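Long-range contacts in beta-Ala-His dipeptidase (Homo sapiens, PDB 3DLJ), which hydrolyses Xaa-His dipeptides, most actively carnosine and anserine, as a secreted, homodimeric metallopeptidase of the M20 family with two zinc ions per subunit: residues S326-E331 with K350-L355; S225-E230 with V387-G392; Y19-Q24 with N466-T471. All coordinates share one frame; numbering follows the deposited sequence.

Overall arrangement
Interactions 1 and 2 lie side by side in one sheet: strands 346-355 and 216-232 are neighbours, so 324-331, 346-355, 216-232 and 384-397 follow one another across it. Their centres lie about 9 Å apart, and Phe351 O of interaction 1 is 2.7 Å from Phe227 N of interaction 2, a probable hydrogen bond. Neither contact binds metal, but both come near the site: the side chains of His328 and Leu391 are about 13 Å and about 12 Å from a zinc ion. Interaction 3 joins helices near the two chain ends on the opposite side of the chain's centre, with its own centre about 38 Å from that of interaction 1 and about 42 Å from that of interaction 2.

Interaction 1 of 3, residues S326-E331 with K350-L355; sequences SIHGIE and KFSIRL
His328 and Ser352 meet through their side chains on the sheet face that also carries Lys350. The imidazole presents NE2 to Ser352 OG at 2.7 Å, a hydrogen bond in which either atom could donate, with the hydroxyl at the ring edge near its plane. Ser352 OG sits between its own backbone N and carbonyl carbon (chi1 57°), a rotamer that places it in front of NE2. Over one face of the imidazole lies Ser326 O, 3.6 Å above the ring plane, over its centre, while Tyr226 of the next strand meets the ring nearly parallel. Further along, Lys350 bends at chi2 and chi4 to cross the extended Glu331 obliquely; Lys350 NZ meets Glu331 OE1 at 2.9 Å nearly along the carboxylate C-O axis, a salt bridge. On the opposite face Ile327 CG1 packs on Phe351 CB at 4.1 Å, and the Phe351 ring extends to helices 250-258 and 361-377. Both His328 N, at 2.8 Å from Lys350 O, and Gly329 O, at 2.9 Å from Lys350 N, bond to one residue. Two residues facing one across antiparallel strands make this a classic beta bulge, within the sheet that helices 250-258 and 361-377 cover.

Interaction 2 of 3, residues S225-E230 with V387-G392; sequences SYFMVE and VSMTLG
A beta bulge interrupts this antiparallel strand pair where Thr390 and Leu391 both face Tyr226: Thr390 N gives a hydrogen bond to Tyr226 O, and Tyr226 N one to Leu391 O at 2.8 Å. Thr390 OG1 adds a weak bond to the same Tyr226 O at 3.3 Å, and the Thr390 and Tyr226 side chains lie side by side, aimed alike. Beyond the bulge, Met228 and Ser388 exchange both backbone bonds, and a water spans Met228 O and Ser388 OG. Met228 crosses Thr390 at about a right angle, Met228 SD 3.9 Å from Thr390 CG2. The other face is built round the Phe227 ring. In Met389, chi1 of -167° sets CG anti to the backbone N and over the Phe227 ring face, 3.7 Å above its plane and offset toward the rim, in a CH-pi contact; Met389 SD stands obliquely, 4.6 Å from the ring centroid, a Met-aromatic contact, and also touches Ser225 CB. Val387 CG1 approaches the same ring at its edge, 4.0 Å from Phe227 CD2. Within the sheet, strand 346-355 borders 216-232 on the side away from 384-397, bonding Ser225 OG through Ile353 O and bringing Phe351 against Phe227. Helix 361-377 covers the Phe227 and Met389 face, with Val368 on the ring and Val361 and Glu365 on the methionine, while helix 250-258 packs on Val229.

Interaction 3 of 3, residues Y19-Q24 with N466-T471; sequences YIDLHQ and NYIEGT
Apolar helix packing joins the two ends of the chain here: Ile20, near the end of helix 13-22, and Gln24, at the start of helix 24-35, meet Ile468 and Thr471 on the C-terminal helix 464-482, well away from the zinc site. No hydrogen bond crosses the contact. Ile20 uses both branches. Its CG2, anti to the backbone N, touches Ile468 CG2 at 3.9 Å as the two side chains run alongside in opposite senses, while Ile20 CD1 meets Thr471 CG2 at 3.7 Å. Thr471 CG2 is anti to its own backbone N, and the bond from Thr471 OG1 to Tyr467 O of the same helix, 2.7 Å long and in the carbonyl plane, is consistent with holding it there. An alanine in place of Ile20 would probably open a gap beside CG2 of Ile468 and CG2 of Thr471, which would lose their apolar partner. Beside this pair, Ile468 CD1 lies 3.6 Å from Gln24 CB. Gln24 CG starts out between its backbone N and carbonyl carbon (chi1 68°). At the far end of the chain Gln24 NE2 donates to a lone pair of Asp21 O at 2.9 Å, close to the plane of its own amide; OE1 bonds to Arg464. Beside the apolar part Asp21 OD1 and Glu469 OE1 are 4.3 Å apart, a repulsion that Lys472 NZ, salt-bridged to both, probably offsets. Around the contact, Phe27 of helix 24-35 packs on Ile20, and its carbonyl accepts from the hydroxyl of Tyr467. Tyr467 also rests on helix 141-160 through Leu149 and Asn153, while helix 403-416 meets Glu469 through Val415 and Phe416.

Interaction 1 of 3, residues S326-E331 with K350-L355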
loop_
_atom_site.group_PDB
_atom_site.type_symbol
_atom_site.label_atom_id
_atom_site.label_comp_id
_atom_site.label_asym_id
_atom_site.label_seq_id
_atom_site.Cartn_x
_atom_site.Cartn_y
_atom_site.Cartn_z
ATOM N N SER A 326 15.994 0.625 4.144
ATOM C CA SER A 326 15.494 1.563 5.149
ATOM C C SER A 326 15.477 0.960 6.546
ATOM O O SER A 326 14.972 -0.141 6.740
ATOM C CB SER A 326 14.074 2.027 4.794
ATOM O OG SER A 326 14.086 2.724 3.578
ATOM N N ILE A 327 16.019 1.692 7.513
ATOM C CA ILE A 327 15.953 1.281 8.902
ATOM C C ILE A 327 14.738 1.963 9.499
ATOM O O ILE A 327 14.602 3.183 9.424
ATOM C CB ILE A 327 17.259 1.622 9.693
ATOM C CG1 ILE A 327 18.471 0.907 9.084
ATOM C CG2 ILE A 327 17.112 1.262 11.177
ATOM C CD1 ILE A 327 19.760 1.746 9.198
ATOM N N HIS A 328 13.848 1.148 10.052
ATOM C CA HIS A 328 12.545 1.582 10.523
ATOM C C HIS A 328 12.553 1.965 11.997
ATOM O O HIS A 328 11.906 2.914 12.384
ATOM C CB HIS A 328 11.489 0.473 10.260
ATOM C CG HIS A 328 11.453 0.003 8.830
ATOM N ND1 HIS A 328 11.314 0.867 7.764
ATOM C CD2 HIS A 328 11.579 -1.232 8.294
ATOM C CE1 HIS A 328 11.326 0.178 6.636
ATOM N NE2 HIS A 328 11.485 -1.097 6.932
ATOM N N GLY A 329 13.260 1.209 12.826
ATOM C CA GLY A 329 13.214 1.437 14.245
ATOM C C GLY A 329 13.829 0.336 15.061
ATOM O O GLY A 329 14.377 -0.628 14.529
ATOM N N ILE A 330 13.728 0.501 16.377
ATOM C CA ILE A 330 14.189 -0.460 17.348
ATOM C C ILE A 330 13.041 -0.724 18.325
ATOM O O ILE A 330 12.405 0.221 18.808
ATOM C CB ILE A 330 15.424 0.085 18.109
ATOM C CG1 ILE A 330 16.589 0.326 17.130
ATOM C CG2 ILE A 330 15.804 -0.855 19.279
ATOM C CD1 ILE A 330 17.868 0.950 17.717
ATOM N N GLU A 331 12.795 -1.999 18.640
ATOM C CA GLU A 331 11.804 -2.376 19.667
ATOM C C GLU A 331 12.560 -2.850 20.941
ATOM O O GLU A 331 13.596 -3.479 20.826
ATOM C CB GLU A 331 10.887 -3.475 19.116
ATOM C CG GLU A 331 9.773 -3.988 20.096
ATOM C CD GLU A 331 9.073 -5.253 19.586
ATOM O OE1 GLU A 331 9.139 -5.543 18.358
ATOM O OE2 GLU A 331 8.455 -5.967 20.421
ATOM N N LYS A 350 14.705 -3.165 13.219
ATOM C CA LYS A 350 13.837 -3.428 12.060
ATOM C C LYS A 350 14.310 -2.664 10.846
ATOM O O LYS A 350 14.576 -1.452 10.907
ATOM C CB LYS A 350 12.390 -3.033 12.359
ATOM C CG LYS A 350 11.879 -3.411 13.749
ATOM C CD LYS A 350 11.238 -4.774 13.820
ATOM C CE LYS A 350 10.899 -5.087 15.279
ATOM N NZ LYS A 350 9.470 -4.776 15.605
ATOM N N PHE A 351 14.406 -3.371 9.730
ATOM C CA PHE A 351 14.796 -2.762 8.480
ATOM C C PHE A 351 14.332 -3.645 7.327
ATOM O O PHE A 351 14.024 -4.812 7.519
ATOM C CB PHE A 351 16.326 -2.515 8.422
ATOM C CG PHE A 351 17.163 -3.783 8.259
ATOM C CD1 PHE A 351 17.510 -4.245 6.991
ATOM C CD2 PHE A 351 17.588 -4.498 9.368
ATOM C CE1 PHE A 351 18.288 -5.383 6.823
ATOM C CE2 PHE A 351 18.371 -5.654 9.213
ATOM C CZ PHE A 351 18.726 -6.090 7.939
ATOM N N SER A 352 14.272 -3.073 6.137
ATOM C CA SER A 352 13.833 -3.834 4.982
ATOM C C SER A 352 14.590 -3.398 3.744
ATOM O O SER A 352 15.112 -2.295 3.673
ATOM C CB SER A 352 12.303 -3.716 4.774
ATOM O OG SER A 352 11.892 -2.365 4.634
ATOM N N ILE A 353 14.636 -4.295 2.778
ATOM C CA ILE A 353 15.245 -4.046 1.499
ATOM C C ILE A 353 14.176 -4.252 0.423
ATOM O O ILE A 353 13.605 -5.345 0.281
ATOM C CB ILE A 353 16.467 -4.993 1.265
ATOM C CG1 ILE A 353 17.498 -4.834 2.400
ATOM C CG2 ILE A 353 17.107 -4.730 -0.084
ATOM C CD1 ILE A 353 18.642 -5.853 2.381
ATOM N N ARG A 354 13.924 -3.203 -0.340
ATOM C CA ARG A 354 13.055 -3.279 -1.488
ATOM C C ARG A 354 13.760 -3.997 -2.606
ATOM O O ARG A 354 14.937 -3.749 -2.883
ATOM C CB ARG A 354 12.615 -1.879 -1.892
ATOM C CG ARG A 354 11.861 -1.157 -0.780
ATOM C CD ARG A 354 10.395 -1.619 -0.665
ATOM N NE ARG A 354 9.698 -0.979 0.462
ATOM C CZ ARG A 354 8.438 -1.236 0.833
ATOM N NH1 ARG A 354 7.910 -0.595 1.871
ATOM N NH2 ARG A 354 7.703 -2.129 0.167
ATOM N N LEU A 355 13.055 -4.931 -3.233
ATOM C CA LEU A 355 13.685 -5.797 -4.205
ATOM C C LEU A 355 13.241 -5.457 -5.615
ATOM O O LEU A 355 12.117 -5.024 -5.828
ATOM C CB LEU A 355 13.413 -7.257 -3.884
ATOM C CG LEU A 355 13.611 -7.713 -2.432
ATOM C CD1 LEU A 355 13.305 -9.217 -2.324
ATOM C CD2 LEU A 355 15.014 -7.459 -1.976
#

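Interaction 2 of 3, residues S225-E230 with V387-G392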
loop_
_atom_site.group_PDB
_atom_site.type_symbol
_atom_site.label_atom_id
_atom_site.label_comp_id
_atom_site.label_asym_id
_atom_site.label_seq_id
_atom_site.Cartn_x
_atom_site.Cartn_y
_atom_site.Cartn_z
ATOM N N SER A 225 11.871 -7.259 1.513
ATOM C CA SER A 225 12.316 -8.203 2.510
ATOM C C SER A 225 12.447 -7.466 3.851
ATOM O O SER A 225 13.215 -6.514 3.983
ATOM C CB SER A 225 13.608 -8.890 2.060
ATOM O OG SER A 225 14.577 -7.925 1.705
ATOM N N TYR A 226 11.648 -7.882 4.824
ATOM C CA TYR A 226 11.626 -7.263 6.122
ATOM C C TYR A 226 12.448 -8.098 7.116
ATOM O O TYR A 226 12.204 -9.293 7.283
ATOM C CB TYR A 226 10.168 -7.101 6.592
ATOM C CG TYR A 226 9.999 -5.926 7.548
ATOM C CD1 TYR A 226 9.583 -4.674 7.088
ATOM C CD2 TYR A 226 10.304 -6.071 8.914
ATOM C CE1 TYR A 226 9.443 -3.596 7.963
ATOM C CE2 TYR A 226 10.172 -5.014 9.792
ATOM C CZ TYR A 226 9.747 -3.784 9.315
ATOM O OH TYR A 226 9.613 -2.781 10.226
ATOM N N PHE A 227 13.431 -7.460 7.750
ATOM C CA PHE A 227 14.314 -8.125 8.700
ATOM C C PHE A 227 14.092 -7.626 10.125
ATOM O O PHE A 227 13.819 -6.454 10.358
ATOM C CB PHE A 227 15.791 -7.967 8.296
ATOM C CG PHE A 227 16.156 -8.709 7.031
ATOM C CD1 PHE A 227 15.984 -8.115 5.783
ATOM C CD2 PHE A 227 16.658 -9.999 7.091
ATOM C CE1 PHE A 227 16.292 -8.800 4.623
ATOM C CE2 PHE A 227 16.979 -10.692 5.921
ATOM C CZ PHE A 227 16.788 -10.086 4.687
ATOM N N MET A 228 14.157 -8.553 11.062
ATOM C CA MET A 228 14.179 -8.253 12.465
ATOM C C MET A 228 15.492 -8.782 12.987
ATOM O O MET A 228 15.849 -9.917 12.705
ATOM C CB MET A 228 13.010 -8.949 13.151
ATOM C CG MET A 228 11.649 -8.413 12.654
ATOM S SD MET A 228 10.355 -8.965 13.779
ATOM C CE MET A 228 8.969 -8.172 13.008
ATOM N N VAL A 229 16.221 -7.957 13.736
ATOM C CA VAL A 229 17.496 -8.361 14.306
ATOM C C VAL A 229 17.428 -8.225 15.817
ATOM O O VAL A 229 17.520 -7.118 16.346
ATOM C CB VAL A 229 18.678 -7.495 13.773
ATOM C CG1 VAL A 229 20.052 -7.989 14.319
ATOM C CG2 VAL A 229 18.687 -7.443 12.259
ATOM N N GLU A 230 17.284 -9.357 16.503
ATOM C CA GLU A 230 17.245 -9.391 17.952
ATOM C C GLU A 230 18.639 -9.562 18.561
ATOM O O GLU A 230 19.390 -10.463 18.191
ATOM C CB GLU A 230 16.284 -10.481 18.433
ATOM C CG GLU A 230 15.987 -10.445 19.941
ATOM C CD GLU A 230 15.265 -11.715 20.440
ATOM O OE1 GLU A 230 15.852 -12.806 20.408
ATOM O OE2 GLU A 230 14.104 -11.615 20.872
ATOM N N VAL A 387 18.726 -13.162 13.636
ATOM C CA VAL A 387 18.184 -12.530 12.451
ATOM C C VAL A 387 16.983 -13.331 11.971
ATOM O O VAL A 387 17.055 -14.550 11.867
ATOM C CB VAL A 387 19.217 -12.491 11.292
ATOM C CG1 VAL A 387 18.634 -11.769 10.094
ATOM C CG2 VAL A 387 20.493 -11.815 11.733
ATOM N N SER A 388 15.877 -12.652 11.672
ATOM C CA SER A 388 14.800 -13.310 10.955
ATOM C C SER A 388 14.186 -12.439 9.873
ATOM O O SER A 388 13.859 -11.274 10.094
ATOM C CB SER A 388 13.753 -13.917 11.895
ATOM O OG SER A 388 13.031 -12.942 12.597
ATOM N N MET A 389 14.082 -13.005 8.678
ATOM C CA MET A 389 13.358 -12.360 7.600
ATOM C C MET A 389 11.899 -12.790 7.692
ATOM O O MET A 389 11.551 -13.945 7.478
ATOM C CB MET A 389 13.951 -12.695 6.241
ATOM C CG MET A 389 13.424 -11.790 5.146
ATOM S SD MET A 389 13.903 -12.358 3.522
ATOM C CE MET A 389 12.782 -13.751 3.335
ATOM N N THR A 390 11.057 -11.833 8.040
ATOM C CA THR A 390 9.693 -12.122 8.427
ATOM C C THR A 390 8.791 -11.991 7.220
ATOM O O THR A 390 7.695 -12.536 7.197
ATOM C CB THR A 390 9.236 -11.203 9.603
ATOM O OG1 THR A 390 9.650 -9.850 9.353
ATOM C CG2 THR A 390 9.897 -11.654 10.933
ATOM N N LEU A 391 9.279 -11.300 6.198
ATOM C CA LEU A 391 8.483 -11.009 5.015
ATOM C C LEU A 391 9.416 -10.939 3.811
ATOM O O LEU A 391 10.463 -10.294 3.883
ATOM C CB LEU A 391 7.757 -9.695 5.240
ATOM C CG LEU A 391 7.144 -8.832 4.162
ATOM C CD1 LEU A 391 6.219 -9.657 3.351
ATOM C CD2 LEU A 391 6.371 -7.735 4.880
ATOM N N GLY A 392 9.033 -11.615 2.723
ATOM C CA GLY A 392 9.858 -11.726 1.528
ATOM C C GLY A 392 9.031 -11.876 0.269
ATOM O O GLY A 392 8.489 -12.936 -0.008
HETATM O O HOH W 1 14.738 -12.143 14.745
#

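Interaction 3 of 3, residues Y19-Q24 with N466-T471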
loop_
_atom_site.group_PDB
_atom_site.type_symbol
_atom_site.label_atom_id
_atom_site.label_comp_id
_atom_site.label_asym_id
_atom_site.label_seq_id
_atom_site.Cartn_x
_atom_site.Cartn_y
_atom_site.Cartn_z
ATOM N N TYR A 19 -23.992 14.121 -12.408
ATOM C CA TYR A 19 -24.409 13.504 -11.125
ATOM C C TYR A 19 -23.286 13.568 -10.082
ATOM O O TYR A 19 -23.483 14.042 -8.964
ATOM C CB TYR A 19 -24.891 12.046 -11.339
ATOM C CG TYR A 19 -25.463 11.371 -10.105
ATOM C CD1 TYR A 19 -26.847 11.303 -9.880
ATOM C CD2 TYR A 19 -24.615 10.812 -9.151
ATOM C CE1 TYR A 19 -27.368 10.672 -8.721
ATOM C CE2 TYR A 19 -25.105 10.206 -8.019
ATOM C CZ TYR A 19 -26.474 10.136 -7.797
ATOM O OH TYR A 19 -26.887 9.513 -6.630
ATOM N N ILE A 20 -22.108 13.100 -10.465
ATOM C CA ILE A 20 -20.927 13.116 -9.595
ATOM C C ILE A 20 -20.607 14.542 -9.078
ATOM O O ILE A 20 -20.386 14.714 -7.887
ATOM C CB ILE A 20 -19.700 12.404 -10.267
ATOM C CG1 ILE A 20 -19.976 10.901 -10.445
ATOM C CG2 ILE A 20 -18.446 12.592 -9.436
ATOM C CD1 ILE A 20 -19.141 10.167 -11.584
ATOM N N ASP A 21 -20.635 15.555 -9.957
ATOM C CA ASP A 21 -20.433 16.958 -9.532
ATOM C C ASP A 21 -21.503 17.482 -8.596
ATOM O O ASP A 21 -21.174 18.176 -7.640
ATOM C CB ASP A 21 -20.314 17.923 -10.718
ATOM C CG ASP A 21 -18.972 17.832 -11.438
ATOM O OD1 ASP A 21 -17.904 17.510 -10.828
ATOM O OD2 ASP A 21 -19.004 18.097 -12.650
ATOM N N LEU A 22 -22.775 17.178 -8.872
ATOM C CA LEU A 22 -23.883 17.524 -7.946
ATOM C C LEU A 22 -23.873 16.770 -6.606
ATOM O O LEU A 22 -24.335 17.311 -5.603
ATOM C CB LEU A 22 -25.246 17.308 -8.606
ATOM C CG LEU A 22 -25.649 18.246 -9.765
ATOM C CD1 LEU A 22 -26.801 17.669 -10.618
ATOM C CD2 LEU A 22 -25.987 19.662 -9.229
ATOM N N HIS A 23 -23.400 15.521 -6.580
ATOM C CA HIS A 23 -23.452 14.733 -5.325
ATOM C C HIS A 23 -22.136 14.675 -4.587
ATOM O O HIS A 23 -21.984 13.880 -3.665
ATOM C CB HIS A 23 -23.996 13.326 -5.581
ATOM C CG HIS A 23 -25.440 13.332 -5.956
ATOM N ND1 HIS A 23 -25.880 13.683 -7.224
ATOM C CD2 HIS A 23 -26.551 13.104 -5.218
ATOM C CE1 HIS A 23 -27.199 13.648 -7.247
ATOM N NE2 HIS A 23 -27.630 13.297 -6.048
ATOM N N GLN A 24 -21.190 15.523 -4.984
ATOM C CA GLN A 24 -19.837 15.468 -4.422
ATOM C C GLN A 24 -19.748 15.675 -2.905
ATOM O O GLN A 24 -18.912 15.046 -2.244
ATOM C CB GLN A 24 -18.869 16.403 -5.165
ATOM C CG GLN A 24 -19.110 17.889 -5.003
ATOM C CD GLN A 24 -18.093 18.713 -5.796
ATOM O OE1 GLN A 24 -16.942 18.877 -5.382
ATOM N NE2 GLN A 24 -18.508 19.205 -6.946
ATOM N N ASN A 466 -8.952 14.797 -6.531
ATOM C CA ASN A 466 -8.592 13.409 -6.830
ATOM C C ASN A 466 -9.704 12.414 -6.543
ATOM O O ASN A 466 -9.920 11.481 -7.320
ATOM C CB ASN A 466 -7.367 12.997 -6.048
ATOM C CG ASN A 466 -6.127 13.692 -6.515
ATOM O OD1 ASN A 466 -6.052 14.914 -6.523
ATOM N ND2 ASN A 466 -5.121 12.913 -6.875
ATOM N N TYR A 467 -10.395 12.616 -5.425
ATOM C CA TYR A 467 -11.493 11.755 -5.003
ATOM C C TYR A 467 -12.712 11.862 -5.930
ATOM O O TYR A 467 -13.315 10.860 -6.281
ATOM C CB TYR A 467 -11.871 12.116 -3.559
ATOM C CG TYR A 467 -13.049 11.387 -2.952
ATOM C CD1 TYR A 467 -13.074 9.980 -2.872
ATOM C CD2 TYR A 467 -14.123 12.101 -2.403
ATOM C CE1 TYR A 467 -14.149 9.302 -2.284
ATOM C CE2 TYR A 467 -15.190 11.439 -1.805
ATOM C CZ TYR A 467 -15.199 10.023 -1.743
ATOM O OH TYR A 467 -16.275 9.340 -1.156
ATOM N N ILE A 468 -13.052 13.088 -6.321
ATOM C CA ILE A 468 -14.209 13.370 -7.169
ATOM C C ILE A 468 -13.945 13.127 -8.647
ATOM O O ILE A 468 -14.733 12.451 -9.314
ATOM C CB ILE A 468 -14.738 14.797 -6.924
ATOM C CG1 ILE A 468 -15.196 14.937 -5.464
ATOM C CG2 ILE A 468 -15.890 15.129 -7.883
ATOM C CD1 ILE A 468 -16.261 13.911 -5.014
ATOM N N GLU A 469 -12.832 13.653 -9.159
ATOM C CA GLU A 469 -12.411 13.386 -10.531
ATOM C C GLU A 469 -12.081 11.919 -10.761
ATOM O O GLU A 469 -12.264 11.415 -11.874
ATOM C CB GLU A 469 -11.226 14.271 -10.920
ATOM C CG GLU A 469 -11.587 15.777 -11.012
ATOM C CD GLU A 469 -12.750 16.095 -11.991
ATOM O OE1 GLU A 469 -13.773 16.695 -11.576
ATOM O OE2 GLU A 469 -12.649 15.751 -13.176
ATOM N N GLY A 470 -11.614 11.236 -9.707
ATOM C CA GLY A 470 -11.329 9.810 -9.751
ATOM C C GLY A 470 -12.573 8.957 -9.836
ATOM O O GLY A 470 -12.542 7.890 -10.419
ATOM N N THR A 471 -13.665 9.410 -9.222
ATOM C CA THR A 471 -14.981 8.823 -9.406
ATOM C C THR A 471 -15.410 8.840 -10.884
ATOM O O THR A 471 -15.928 7.837 -11.398
ATOM C CB THR A 471 -16.049 9.536 -8.506
ATOM O OG1 THR A 471 -15.585 9.600 -7.139
ATOM C CG2 THR A 471 -17.396 8.826 -8.571
#